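PDB 4Y4Q: sortase, SrtB family from Streptococcus pneumoniae PCS8235, which probably acts as a cysteine transpeptidase that joins sorting-signal-bearing proteins during type II pilus formation on the pneumococcal surface. Local coordinates for residues N68-G73 / P85-K90; I110-R115 / F123-Y128; M172-A177 / G231-V236; F180-P185 / D198-V203. All coordinates share one frame; numbering follows the deposited sequence.

Interaction 1 (N68-G73 / P85-K90); sequences NPEVLG and PLVQAK
L72 and G73 both face L86, so the loop leaving helix 64-67 enters strand 73-77 through a classic beta bulge against strand 83-88, in the sortase beta-barrel. The bulge is pinned at both ends: L72 N donates to L86 O at 2.9 Å, and L86 N donates to G73 O along an almost straight N-H...O line (174°). G73 and L86 form an antiparallel hydrogen-bonded pair.

The side chain of L72 can be followed outward. Its CB lies 4.2 Å from L86 O. With chi1 at 62°, CG is wedged between the backbone N and the carbonyl carbon, and this turn lays it across the same carbonyl oxygen, 3.6 Å from L86 O. The two methyls then part: CD1 leans on L86 CB, while CD2 runs along the strand to Q88 CB at 3.8 Å. L72 thus spans L86 to Q88, and L112 of the next strand also touches it. Q88 sends its amide elsewhere, its NE2 donating to D113 O and N116 O.

V71 packs on the other flank, its CG1 4.0 Å from P85 CB. Before it, a type I turn from N68 to V71 is closed by the bond from V71 N to N68 O. Beside the turn, V87 CG2 lies 3.4 Å from E70 O, off to the side of the C=O bond.

Interaction 2 (I110-R115 / F123-Y128); sequences IFLDAR and FNTIIY
I110 starts the antiparallel pairing of I110-R115 with F123-Y128 by pressing its CG2 methyl on I127 CB at 3.6 Å. Chi1 of -79° sets that methyl trans to the backbone nitrogen and over the neighbouring strand. F111 follows as a hydrogen-bonded pair with Y128: F111 N reaches Y128 O, and Y128 N returns to F111 O at 2.8 Å. L112 faces I127 across a non-hydrogen-bonded pair, its CD1 3.8 Å from I127 CG2, on the side of the sheet away from the F111 and Y128 rings.

At D113 the strand has ended, yet D113 N still donates to I126 O, and the carboxylate swings over to the tyrosine. Y128 OH gives its proton to the anti lone pair of D113 OD2 at a short 2.5 Å, with carboxylate and ring planes 46° apart. R115 then curls back and clasps the same carboxylate side-on in a salt bridge. Its NE donates to OD1 of D113 at 2.8 Å and its NH2 to OD2 of D113, both on the syn side though some 25° out of the carboxylate plane, with the two oxygens in the guanidinium plane. OD1 of D113 also takes R115 N at 3.0 Å on its anti lone pair, an Asx turn. Four donors therefore hold the group and fix its rotation, and would be expected to stabilise its negative charge.

The hairpin lies between strand 83-88, which pairs with I110 and L112, and strand 218-225, on which I127 packs; helix 190-202 covers F123, and the F111 ring meets that of H130.

Interaction 3 (M172-A177 / G231-V236); sequences MLEVDA and GRHIVV
M172-A177 and G231-V236 run antiparallel as neighbouring strands of the sortase barrel, the end of long strand 163-176 lying against the start of strand 231-240. L173 with I234 and V175 with R232 are the hydrogen-bonded pairs, each closed by two backbone bonds; the longest, V175 N to R232 O, is 3.3 Å.

On one face L173 and I234 lie side by side. L173 CG is squeezed between its backbone N and carbonyl carbon (chi1 52°), and this brings CD1 tightly onto I234 CB at 3.5 Å. I234 CD1 reaches on to V175 CG2 at 3.8 Å, the two side chains crossing at about a right angle. Beyond the end of the strand, A177 turns its CB over the centre of one guanidinium face of R232, which is on the same face of the sheet as I234, 3.6 Å from R232 CZ. R232 NH1 donates to G231 O at 3.1 Å from well above the carbonyl plane.

The other face carries M172 against V235, CG to CG1 at 3.7 Å, and E174 beside H233. There the glutamate OE2 comes to the edge of the imidazole, 3.0 Å from H233 CE1, but the angle to ND1 is too poor for a hydrogen bond. The H233 ring also meets that of F225.

The position of R232 at the start of strand 231-240 is consistent with that of the arginine that sortases keep near their active site. Its methyl lid and carbonyl tether probably limit rotation of the guanidinium; on the other face, any attraction between E174 and H233 would depend on the ionisation of the imidazole.

Interaction 4 (F180-P185 / D198-V203); sequences FNIYDP and DHLLSV
N181 and I182 rest against H199 and L200 where the chain between strand 163-176 and strand 218-225 folds back on itself. The helix 190-202 inserted there is a hallmark of class B sortases, and this contact sets the loop preceding it beside its last turn.

Apolar packing centres on one methyl. I182 CD1 meets the last turn of the helix, 3.7 Å from L200 CD1 and 4.3 Å from V203 CG2, and it also arrives at the edge of the H199 ring, near its plane, 3.9 Å from ND1. I182 crosses both H199 and L200 at about a right angle. Chi1 and chi2 of I182, -58° and -65°, bend the chain so that its end, rather than its CB, makes these touches. L173 of strand 163-176 also touches L200 and V203. N181 adds its CB to the imidazole, 3.7 Å from H199 CE1.

No direct hydrogen bond crosses this contact. A water spans it instead, donating to N181 O at 2.8 Å and hydrogen-bonded to H199 ND1 at 3.0 Å. I182 O also bonds with Y196 OH, from an earlier turn of the helix, a further tie between loop and helix.

Within the helix end, H199 O is shared. V203 N donates to it as the regular helical bond, and S202 OG donates to the same H199 O too, at 2.6 Å.

In the fold
Interactions 1 and 2 adjoin in the sheet, strand 83-88 lying parallel to strand 110-112: V87 O is 2.8 Å from L112 N, and Q88 NE2 is 2.8 Å from D113 O. Interaction 4 is nested in the chain loop closed by interaction 3, their centres about 10 Å apart; L173 CD2 packs on L200 CD1 at 3.6 Å. Interaction 2 reaches interaction 4 through N124 ND2 and D184 O, 2.7 Å apart. Interactions 2 and 3, centres about 14 Å apart and without touching, belong to the same sheet; H130, beside F111, and R232 are at positions consistent with the family's active-site histidine and arginine. Interaction 1 lies across the chain's centre from interactions 3 and 4.

Interaction 1 (N68-G73 / P85-K90)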
loop_
_atom_site.group_PDB
_atom_site.type_symbol
_atom_site.label_atom_id
_atom_site.label_comp_id
_atom_site.label_asym_id
_atom_site.label_seq_id
_atom_site.Cartn_x
_atom_site.Cartn_y
_atom_site.Cartn_z
ATOM N N ASN A 68 8.967 1.284 -20.208
ATOM C CA ASN A 68 9.115 1.861 -18.876
ATOM C C ASN A 68 9.782 0.885 -17.904
ATOM O O ASN A 68 9.098 0.250 -17.094
ATOM C CB ASN A 68 7.747 2.278 -18.329
ATOM C CG ASN A 68 6.993 3.180 -19.281
ATOM O OD1 ASN A 68 6.156 2.722 -20.064
ATOM N ND2 ASN A 68 7.295 4.470 -19.231
ATOM N N PRO A 69 11.123 0.772 -17.975
ATOM C CA PRO A 69 11.895 -0.226 -17.223
ATOM C C PRO A 69 11.898 0.036 -15.719
ATOM O O PRO A 69 12.202 -0.867 -14.945
ATOM C CB PRO A 69 13.315 -0.077 -17.789
ATOM C CG PRO A 69 13.159 0.678 -19.074
ATOM C CD PRO A 69 11.985 1.576 -18.862
ATOM N N GLU A 70 11.573 1.258 -15.316
ATOM C CA GLU A 70 11.488 1.590 -13.899
ATOM C C GLU A 70 10.191 1.060 -13.279
ATOM O O GLU A 70 10.022 1.074 -12.058
ATOM C CB GLU A 70 11.614 3.103 -13.690
ATOM C CG GLU A 70 10.432 3.930 -14.214
ATOM C CD GLU A 70 10.556 4.296 -15.687
ATOM O OE1 GLU A 70 11.448 3.750 -16.369
ATOM O OE2 GLU A 70 9.758 5.136 -16.163
ATOM N N VAL A 71 9.271 0.576 -14.105
ATOM C CA VAL A 71 8.019 0.049 -13.555
ATOM C C VAL A 71 8.177 -1.406 -13.126
ATOM O O VAL A 71 8.361 -2.285 -13.968
ATOM C CB VAL A 71 6.875 0.144 -14.558
ATOM C CG1 VAL A 71 5.628 -0.491 -13.970
ATOM C CG2 VAL A 71 6.626 1.601 -14.928
ATOM N N LEU A 72 8.101 -1.669 -11.825
ATOM C CA LEU A 72 8.304 -3.030 -11.338
ATOM C C LEU A 72 6.994 -3.780 -11.119
ATOM O O LEU A 72 6.994 -4.996 -10.932
ATOM C CB LEU A 72 9.155 -3.040 -10.064
ATOM C CG LEU A 72 8.602 -2.334 -8.835
ATOM C CD1 LEU A 72 7.717 -3.264 -8.022
ATOM C CD2 LEU A 72 9.744 -1.788 -7.984
ATOM N N GLY A 73 5.878 -3.065 -11.134
ATOM C CA GLY A 73 4.595 -3.733 -11.024
ATOM C C GLY A 73 3.421 -2.793 -11.160
ATOM O O GLY A 73 3.555 -1.682 -11.682
ATOM N N PRO A 85 1.031 2.307 -11.547
ATOM C CA PRO A 85 2.287 1.563 -11.669
ATOM C C PRO A 85 3.021 1.642 -10.351
ATOM O O PRO A 85 2.880 2.642 -9.641
ATOM C CB PRO A 85 3.063 2.355 -12.721
ATOM C CG PRO A 85 2.505 3.748 -12.648
ATOM C CD PRO A 85 1.046 3.565 -12.313
ATOM N N LEU A 86 3.782 0.602 -10.029
ATOM C CA LEU A 86 4.626 0.601 -8.846
ATOM C C LEU A 86 6.065 0.844 -9.272
ATOM O O LEU A 86 6.535 0.274 -10.261
ATOM C CB LEU A 86 4.535 -0.750 -8.144
ATOM C CG LEU A 86 3.152 -1.114 -7.640
ATOM C CD1 LEU A 86 3.159 -2.502 -7.031
ATOM C CD2 LEU A 86 2.701 -0.071 -6.638
ATOM N N VAL A 87 6.758 1.689 -8.523
ATOM C CA VAL A 87 8.126 2.076 -8.833
ATOM C C VAL A 87 8.915 2.049 -7.510
ATOM O O VAL A 87 8.311 2.040 -6.430
ATOM C CB VAL A 87 8.110 3.465 -9.530
ATOM C CG1 VAL A 87 9.422 4.188 -9.416
ATOM C CG2 VAL A 87 7.714 3.315 -11.006
ATOM N N GLN A 88 10.241 1.962 -7.578
ATOM C CA GLN A 88 11.078 2.112 -6.390
ATOM C C GLN A 88 12.285 2.970 -6.717
ATOM O O GLN A 88 12.948 2.756 -7.730
ATOM C CB GLN A 88 11.544 0.754 -5.854
ATOM C CG GLN A 88 12.383 0.862 -4.569
ATOM C CD GLN A 88 12.755 -0.491 -4.000
ATOM O OE1 GLN A 88 13.300 -1.343 -4.702
ATOM N NE2 GLN A 88 12.466 -0.697 -2.713
ATOM N N ALA A 89 12.576 3.944 -5.864
ATOM C CA ALA A 89 13.784 4.746 -6.039
ATOM C C ALA A 89 14.828 4.382 -4.991
ATOM O O ALA A 89 14.563 3.587 -4.088
ATOM C CB ALA A 89 13.455 6.224 -5.958
ATOM N N LYS A 90 16.020 4.954 -5.126
ATOM C CA LYS A 90 16.961 4.985 -4.017
ATOM C C LYS A 90 16.692 6.275 -3.268
ATOM O O LYS A 90 16.273 7.265 -3.871
ATOM C CB LYS A 90 18.401 5.021 -4.507
ATOM C CG LYS A 90 18.831 3.884 -5.399
ATOM C CD LYS A 90 20.328 4.018 -5.661
ATOM C CE LYS A 90 20.804 3.132 -6.795
ATOM N NZ LYS A 90 22.276 3.274 -6.988
#

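Interaction 2 (I110-R115 / F123-Y128)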
loop_
_atom_site.group_PDB
_atom_site.type_symbol
_atom_site.label_atom_id
_atom_site.label_comp_id
_atom_site.label_asym_id
_atom_site.label_seq_id
_atom_site.Cartn_x
_atom_site.Cartn_y
_atom_site.Cartn_z
ATOM N N ILE A 110 3.351 4.985 -7.649
ATOM C CA ILE A 110 3.424 4.642 -6.234
ATOM C C ILE A 110 4.783 4.035 -5.913
ATOM O O ILE A 110 5.198 3.089 -6.580
ATOM C CB ILE A 110 2.309 3.659 -5.878
ATOM C CG1 ILE A 110 0.991 4.415 -5.719
ATOM C CG2 ILE A 110 2.608 2.942 -4.592
ATOM C CD1 ILE A 110 -0.140 3.511 -5.342
ATOM N N PHE A 111 5.474 4.583 -4.910
ATOM C CA PHE A 111 6.862 4.207 -4.611
ATOM C C PHE A 111 6.989 3.236 -3.440
ATOM O O PHE A 111 6.466 3.492 -2.352
ATOM C CB PHE A 111 7.669 5.445 -4.244
ATOM C CG PHE A 111 7.901 6.387 -5.386
ATOM C CD1 PHE A 111 6.861 7.152 -5.908
ATOM C CD2 PHE A 111 9.173 6.533 -5.926
ATOM C CE1 PHE A 111 7.083 8.033 -6.956
ATOM C CE2 PHE A 111 9.406 7.417 -6.976
ATOM C CZ PHE A 111 8.360 8.166 -7.493
ATOM N N LEU A 112 7.701 2.136 -3.652
ATOM C CA LEU A 112 8.014 1.220 -2.564
ATOM C C LEU A 112 9.066 1.899 -1.706
ATOM O O LEU A 112 9.932 2.607 -2.230
ATOM C CB LEU A 112 8.585 -0.094 -3.094
ATOM C CG LEU A 112 7.640 -1.206 -3.546
ATOM C CD1 LEU A 112 6.654 -0.731 -4.623
ATOM C CD2 LEU A 112 8.456 -2.389 -4.060
ATOM N N ASP A 113 8.982 1.706 -0.393
ATOM C CA ASP A 113 10.029 2.189 0.503
ATOM C C ASP A 113 11.352 1.611 0.017
ATOM O O ASP A 113 11.427 0.432 -0.325
ATOM C CB ASP A 113 9.748 1.721 1.931
ATOM C CG ASP A 113 10.577 2.466 2.962
ATOM O OD1 ASP A 113 11.814 2.221 3.054
ATOM O OD2 ASP A 113 9.982 3.304 3.682
ATOM N N ALA A 114 12.384 2.446 -0.032
ATOM C CA ALA A 114 13.706 2.032 -0.517
ATOM C C ALA A 114 14.345 0.892 0.283
ATOM O O ALA A 114 15.278 0.253 -0.193
ATOM C CB ALA A 114 14.649 3.232 -0.581
ATOM N N ARG A 115 13.841 0.645 1.488
ATOM C CA ARG A 115 14.362 -0.407 2.356
ATOM C C ARG A 115 13.677 -1.764 2.129
ATOM O O ARG A 115 14.155 -2.801 2.619
ATOM C CB ARG A 115 14.247 0.015 3.835
ATOM C CG ARG A 115 15.220 1.140 4.253
ATOM C CD ARG A 115 14.758 1.867 5.502
ATOM N NE ARG A 115 13.396 2.386 5.359
ATOM C CZ ARG A 115 12.727 3.014 6.324
ATOM N NH1 ARG A 115 13.298 3.200 7.513
ATOM N NH2 ARG A 115 11.490 3.454 6.100
ATOM N N PHE A 123 7.744 -9.169 4.979
ATOM C CA PHE A 123 6.493 -9.316 5.700
ATOM C C PHE A 123 5.609 -8.093 5.480
ATOM O O PHE A 123 4.485 -8.217 5.004
ATOM C CB PHE A 123 6.736 -9.523 7.200
ATOM C CG PHE A 123 5.510 -9.268 8.034
ATOM C CD1 PHE A 123 4.435 -10.155 8.002
ATOM C CD2 PHE A 123 5.415 -8.125 8.819
ATOM C CE1 PHE A 123 3.289 -9.907 8.757
ATOM C CE2 PHE A 123 4.275 -7.874 9.574
ATOM C CZ PHE A 123 3.210 -8.761 9.538
ATOM N N ASN A 124 6.135 -6.918 5.802
ATOM C CA ASN A 124 5.412 -5.679 5.557
ATOM C C ASN A 124 6.116 -4.828 4.507
ATOM O O ASN A 124 7.304 -4.531 4.626
ATOM C CB ASN A 124 5.249 -4.886 6.855
ATOM C CG ASN A 124 6.578 -4.556 7.506
ATOM O OD1 ASN A 124 7.485 -5.387 7.551
ATOM N ND2 ASN A 124 6.700 -3.336 8.017
ATOM N N THR A 125 5.370 -4.436 3.479
ATOM C CA THR A 125 5.905 -3.582 2.420
ATOM C C THR A 125 5.133 -2.272 2.413
ATOM O O THR A 125 3.890 -2.263 2.338
ATOM C CB THR A 125 5.738 -4.224 1.035
ATOM O OG1 THR A 125 6.355 -5.523 1.014
ATOM C CG2 THR A 125 6.375 -3.340 -0.029
ATOM N N ILE A 126 5.859 -1.163 2.479
ATOM C CA ILE A 126 5.210 0.140 2.583
ATOM C C ILE A 126 5.357 0.868 1.255
ATOM O O ILE A 126 6.466 0.976 0.706
ATOM C CB ILE A 126 5.808 0.976 3.730
ATOM C CG1 ILE A 126 5.741 0.175 5.037
ATOM C CG2 ILE A 126 5.092 2.322 3.866
ATOM C CD1 ILE A 126 6.307 0.898 6.229
ATOM N N ILE A 127 4.230 1.330 0.718
ATOM C CA ILE A 127 4.232 1.990 -0.585
ATOM C C ILE A 127 3.578 3.369 -0.463
ATOM O O ILE A 127 2.589 3.532 0.256
ATOM C CB ILE A 127 3.554 1.109 -1.655
ATOM C CG1 ILE A 127 2.081 0.909 -1.354
ATOM C CG2 ILE A 127 4.205 -0.274 -1.708
ATOM C CD1 ILE A 127 1.400 -0.007 -2.357
ATOM N N TYR A 128 4.145 4.354 -1.155
ATOM C CA TYR A 128 3.796 5.753 -0.939
ATOM C C TYR A 128 3.156 6.386 -2.172
ATOM O O TYR A 128 3.618 6.174 -3.293
ATOM C CB TYR A 128 5.057 6.561 -0.584
ATOM C CG TYR A 128 5.797 6.052 0.634
ATOM C CD1 TYR A 128 5.333 6.323 1.922
ATOM C CD2 TYR A 128 6.968 5.313 0.501
ATOM C CE1 TYR A 128 6.019 5.856 3.050
ATOM C CE2 TYR A 128 7.660 4.844 1.616
ATOM C CZ TYR A 128 7.178 5.120 2.885
ATOM O OH TYR A 128 7.861 4.661 3.993
#

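Interaction 3 (M172-A177 / G231-V236)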
loop_
_atom_site.group_PDB
_atom_site.type_symbol
_atom_site.label_atom_id
_atom_site.label_comp_id
_atom_site.label_asym_id
_atom_site.label_seq_id
_atom_site.Cartn_x
_atom_site.Cartn_y
_atom_site.Cartn_z
ATOM N N MET A 172 -8.019 0.421 7.616
ATOM C CA MET A 172 -7.641 1.804 7.310
ATOM C C MET A 172 -7.258 2.501 8.610
ATOM O O MET A 172 -7.903 2.312 9.657
ATOM C CB MET A 172 -8.796 2.565 6.650
ATOM C CG MET A 172 -8.369 3.790 5.832
ATOM S SD MET A 172 -8.278 5.354 6.742
ATOM C CE MET A 172 -9.504 5.045 7.941
ATOM N N LEU A 173 -6.220 3.323 8.561
ATOM C CA LEU A 173 -5.892 4.074 9.757
ATOM C C LEU A 173 -5.371 5.428 9.374
ATOM O O LEU A 173 -4.956 5.622 8.227
ATOM C CB LEU A 173 -4.895 3.311 10.643
ATOM C CG LEU A 173 -3.570 2.731 10.135
ATOM C CD1 LEU A 173 -2.698 3.802 9.605
ATOM C CD2 LEU A 173 -2.821 2.106 11.293
ATOM N N GLU A 174 -5.394 6.351 10.329
ATOM C CA GLU A 174 -4.786 7.666 10.152
ATOM C C GLU A 174 -3.713 7.822 11.213
ATOM O O GLU A 174 -3.932 7.477 12.376
ATOM C CB GLU A 174 -5.844 8.780 10.270
ATOM C CG GLU A 174 -6.897 8.746 9.144
ATOM C CD GLU A 174 -8.021 9.773 9.314
ATOM O OE1 GLU A 174 -8.086 10.442 10.373
ATOM O OE2 GLU A 174 -8.848 9.906 8.383
ATOM N N VAL A 175 -2.551 8.326 10.813
ATOM C CA VAL A 175 -1.408 8.432 11.720
ATOM C C VAL A 175 -0.615 9.668 11.379
ATOM O O VAL A 175 -0.832 10.286 10.333
ATOM C CB VAL A 175 -0.437 7.241 11.547
ATOM C CG1 VAL A 175 -1.064 5.946 12.019
ATOM C CG2 VAL A 175 -0.012 7.124 10.085
ATOM N N ASP A 176 0.322 10.010 12.254
ATOM C CA ASP A 176 1.253 11.089 11.981
ATOM C C ASP A 176 2.394 10.534 11.133
ATOM O O ASP A 176 2.693 9.341 11.195
ATOM C CB ASP A 176 1.788 11.660 13.282
ATOM C CG ASP A 176 2.962 12.577 13.066
ATOM O OD1 ASP A 176 2.721 13.773 12.786
ATOM O OD2 ASP A 176 4.122 12.100 13.168
ATOM N N ALA A 177 3.034 11.387 10.342
ATOM C CA ALA A 177 3.991 10.908 9.345
ATOM C C ALA A 177 5.267 10.384 9.988
ATOM O O ALA A 177 6.006 9.600 9.368
ATOM C CB ALA A 177 4.315 12.022 8.345
ATOM N N GLY A 231 -0.138 14.783 8.788
ATOM C CA GLY A 231 -1.037 13.651 8.795
ATOM C C GLY A 231 -0.954 12.800 7.548
ATOM O O GLY A 231 -0.723 13.306 6.475
ATOM N N ARG A 232 -1.149 11.503 7.709
ATOM C CA ARG A 232 -1.184 10.571 6.595
ATOM C C ARG A 232 -2.371 9.597 6.657
ATOM O O ARG A 232 -2.850 9.276 7.711
ATOM C CB ARG A 232 0.104 9.758 6.537
ATOM C CG ARG A 232 1.375 10.536 6.355
ATOM C CD ARG A 232 1.508 11.174 5.002
ATOM N NE ARG A 232 2.799 11.811 4.804
ATOM C CZ ARG A 232 3.090 13.070 5.097
ATOM N NH1 ARG A 232 2.195 13.862 5.634
ATOM N NH2 ARG A 232 4.289 13.532 4.851
ATOM N N HIS A 233 -2.791 9.109 5.498
ATOM C CA HIS A 233 -3.847 8.100 5.413
ATOM C C HIS A 233 -3.221 6.786 4.971
ATOM O O HIS A 233 -2.390 6.787 4.058
ATOM C CB HIS A 233 -4.857 8.485 4.331
ATOM C CG HIS A 233 -5.797 9.580 4.717
ATOM N ND1 HIS A 233 -6.617 9.505 5.823
ATOM C CD2 HIS A 233 -6.084 10.756 4.113
ATOM C CE1 HIS A 233 -7.359 10.595 5.891
ATOM N NE2 HIS A 233 -7.056 11.369 4.866
ATOM N N ILE A 234 -3.618 5.666 5.583
ATOM C CA ILE A 234 -3.102 4.365 5.175
ATOM C C ILE A 234 -4.213 3.330 5.011
ATOM O O ILE A 234 -5.099 3.231 5.871
ATOM C CB ILE A 234 -2.076 3.834 6.202
ATOM C CG1 ILE A 234 -0.870 4.777 6.318
ATOM C CG2 ILE A 234 -1.617 2.411 5.850
ATOM C CD1 ILE A 234 0.052 4.426 7.468
ATOM N N VAL A 235 -4.198 2.578 3.905
ATOM C CA VAL A 235 -4.986 1.343 3.846
ATOM C C VAL A 235 -4.031 0.167 3.864
ATOM O O VAL A 235 -2.950 0.234 3.282
ATOM C CB VAL A 235 -5.979 1.228 2.633
ATOM C CG1 VAL A 235 -7.054 2.268 2.721
ATOM C CG2 VAL A 235 -5.265 1.311 1.312
ATOM N N VAL A 236 -4.407 -0.898 4.561
ATOM C CA VAL A 236 -3.535 -2.068 4.652
ATOM C C VAL A 236 -4.213 -3.287 4.040
ATOM O O VAL A 236 -5.388 -3.562 4.305
ATOM C CB VAL A 236 -3.148 -2.385 6.104
ATOM C CG1 VAL A 236 -1.932 -3.296 6.125
ATOM C CG2 VAL A 236 -2.833 -1.104 6.859
#

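Interaction 4 (F180-P185 / D198-V203)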
loop_
_atom_site.group_PDB
_atom_site.type_symbol
_atom_site.label_atom_id
_atom_site.label_comp_id
_atom_site.label_asym_id
_atom_site.label_seq_id
_atom_site.Cartn_x
_atom_site.Cartn_y
_atom_site.Cartn_z
ATOM N N PHE A 180 6.989 6.066 13.769
ATOM C CA PHE A 180 7.866 4.969 13.371
ATOM C C PHE A 180 7.339 3.605 13.814
ATOM O O PHE A 180 7.750 2.591 13.280
ATOM C CB PHE A 180 9.281 5.228 13.862
ATOM C CG PHE A 180 9.817 6.552 13.425
ATOM C CD1 PHE A 180 9.993 6.828 12.077
ATOM C CD2 PHE A 180 10.119 7.536 14.352
ATOM C CE1 PHE A 180 10.482 8.065 11.665
ATOM C CE2 PHE A 180 10.615 8.772 13.946
ATOM C CZ PHE A 180 10.798 9.034 12.608
ATOM N N ASN A 181 6.407 3.579 14.762
ATOM C CA ASN A 181 5.737 2.328 15.118
ATOM C C ASN A 181 5.083 1.687 13.895
ATOM O O ASN A 181 4.933 0.472 13.838
ATOM C CB ASN A 181 4.647 2.572 16.171
ATOM C CG ASN A 181 5.209 2.921 17.523
ATOM O OD1 ASN A 181 6.032 2.186 18.070
ATOM N ND2 ASN A 181 4.780 4.056 18.068
ATOM N N ILE A 182 4.679 2.519 12.934
ATOM C CA ILE A 182 3.946 2.059 11.752
ATOM C C ILE A 182 4.848 1.984 10.521
ATOM O O ILE A 182 4.801 1.025 9.741
ATOM C CB ILE A 182 2.818 3.034 11.417
ATOM C CG1 ILE A 182 1.872 3.187 12.614
ATOM C CG2 ILE A 182 2.126 2.641 10.078
ATOM C CD1 ILE A 182 1.126 1.938 12.982
ATOM N N TYR A 183 5.645 3.030 10.339
ATOM C CA TYR A 183 6.545 3.143 9.201
ATOM C C TYR A 183 7.893 2.508 9.529
ATOM O O TYR A 183 8.911 3.199 9.595
ATOM C CB TYR A 183 6.736 4.622 8.829
ATOM C CG TYR A 183 5.477 5.288 8.297
ATOM C CD1 TYR A 183 5.064 5.087 6.984
ATOM C CD2 TYR A 183 4.694 6.107 9.117
ATOM C CE1 TYR A 183 3.901 5.692 6.495
ATOM C CE2 TYR A 183 3.545 6.710 8.642
ATOM C CZ TYR A 183 3.155 6.494 7.327
ATOM O OH TYR A 183 2.014 7.092 6.840
ATOM N N ASP A 184 7.881 1.192 9.733
ATOM C CA ASP A 184 9.096 0.397 9.974
ATOM C C ASP A 184 9.004 -0.789 9.028
ATOM O O ASP A 184 8.465 -1.838 9.386
ATOM C CB ASP A 184 9.107 -0.101 11.416
ATOM C CG ASP A 184 10.400 -0.804 11.797
ATOM O OD1 ASP A 184 11.198 -1.178 10.910
ATOM O OD2 ASP A 184 10.616 -0.979 13.012
ATOM N N PRO A 185 9.508 -0.621 7.801
ATOM C CA PRO A 185 9.272 -1.637 6.770
ATOM C C PRO A 185 10.216 -2.824 6.940
ATOM O O PRO A 185 11.309 -2.674 7.493
ATOM C CB PRO A 185 9.605 -0.886 5.475
ATOM C CG PRO A 185 10.750 0.059 5.905
ATOM C CD PRO A 185 10.401 0.462 7.340
ATOM N N ASP A 198 -0.175 -6.600 15.871
ATOM C CA ASP A 198 -1.072 -6.353 16.989
ATOM C C ASP A 198 -1.265 -4.856 17.231
ATOM O O ASP A 198 -2.377 -4.405 17.520
ATOM C CB ASP A 198 -0.567 -7.051 18.255
ATOM C CG ASP A 198 -0.861 -8.551 18.267
ATOM O OD1 ASP A 198 -1.243 -9.100 17.213
ATOM O OD2 ASP A 198 -0.703 -9.181 19.334
ATOM N N HIS A 199 -0.188 -4.087 17.110
ATOM C CA HIS A 199 -0.273 -2.643 17.322
ATOM C C HIS A 199 -1.007 -1.990 16.160
ATOM O O HIS A 199 -1.923 -1.186 16.365
ATOM C CB HIS A 199 1.115 -1.999 17.504
ATOM C CG HIS A 199 1.063 -0.509 17.644
ATOM N ND1 HIS A 199 1.289 0.348 16.585
ATOM C CD2 HIS A 199 0.765 0.277 18.706
ATOM C CE1 HIS A 199 1.148 1.599 16.995
ATOM N NE2 HIS A 199 0.828 1.581 18.276
ATOM N N LEU A 200 -0.596 -2.343 14.943
ATOM C CA LEU A 200 -1.237 -1.841 13.727
ATOM C C LEU A 200 -2.763 -1.962 13.821
ATOM O O LEU A 200 -3.484 -0.991 13.623
ATOM C CB LEU A 200 -0.708 -2.599 12.511
ATOM C CG LEU A 200 -1.041 -2.061 11.116
ATOM C CD1 LEU A 200 -0.545 -0.626 10.941
ATOM C CD2 LEU A 200 -0.428 -2.960 10.061
ATOM N N LEU A 201 -3.248 -3.142 14.179
ATOM C CA LEU A 201 -4.679 -3.350 14.325
ATOM C C LEU A 201 -5.291 -2.499 15.444
ATOM O O LEU A 201 -6.410 -2.009 15.312
ATOM C CB LEU A 201 -4.974 -4.840 14.543
ATOM C CG LEU A 201 -4.685 -5.701 13.305
ATOM C CD1 LEU A 201 -4.648 -7.196 13.631
ATOM C CD2 LEU A 201 -5.711 -5.411 12.197
ATOM N N SER A 202 -4.559 -2.309 16.539
ATOM C CA SER A 202 -5.126 -1.626 17.701
ATOM C C SER A 202 -5.413 -0.148 17.444
ATOM O O SER A 202 -6.235 0.447 18.134
ATOM C CB SER A 202 -4.227 -1.783 18.942
ATOM O OG SER A 202 -2.959 -1.185 18.742
ATOM N N VAL A 203 -4.738 0.445 16.462
ATOM C CA VAL A 203 -4.937 1.865 16.162
ATOM C C VAL A 203 -5.778 2.078 14.891
ATOM O O VAL A 203 -5.824 3.184 14.334
ATOM C CB VAL A 203 -3.587 2.609 16.046
ATOM C CG1 VAL A 203 -2.829 2.544 17.377
ATOM C CG2 VAL A 203 -2.743 2.012 14.933
HETATM O O HOH W 1 3.003 -1.378 14.751
#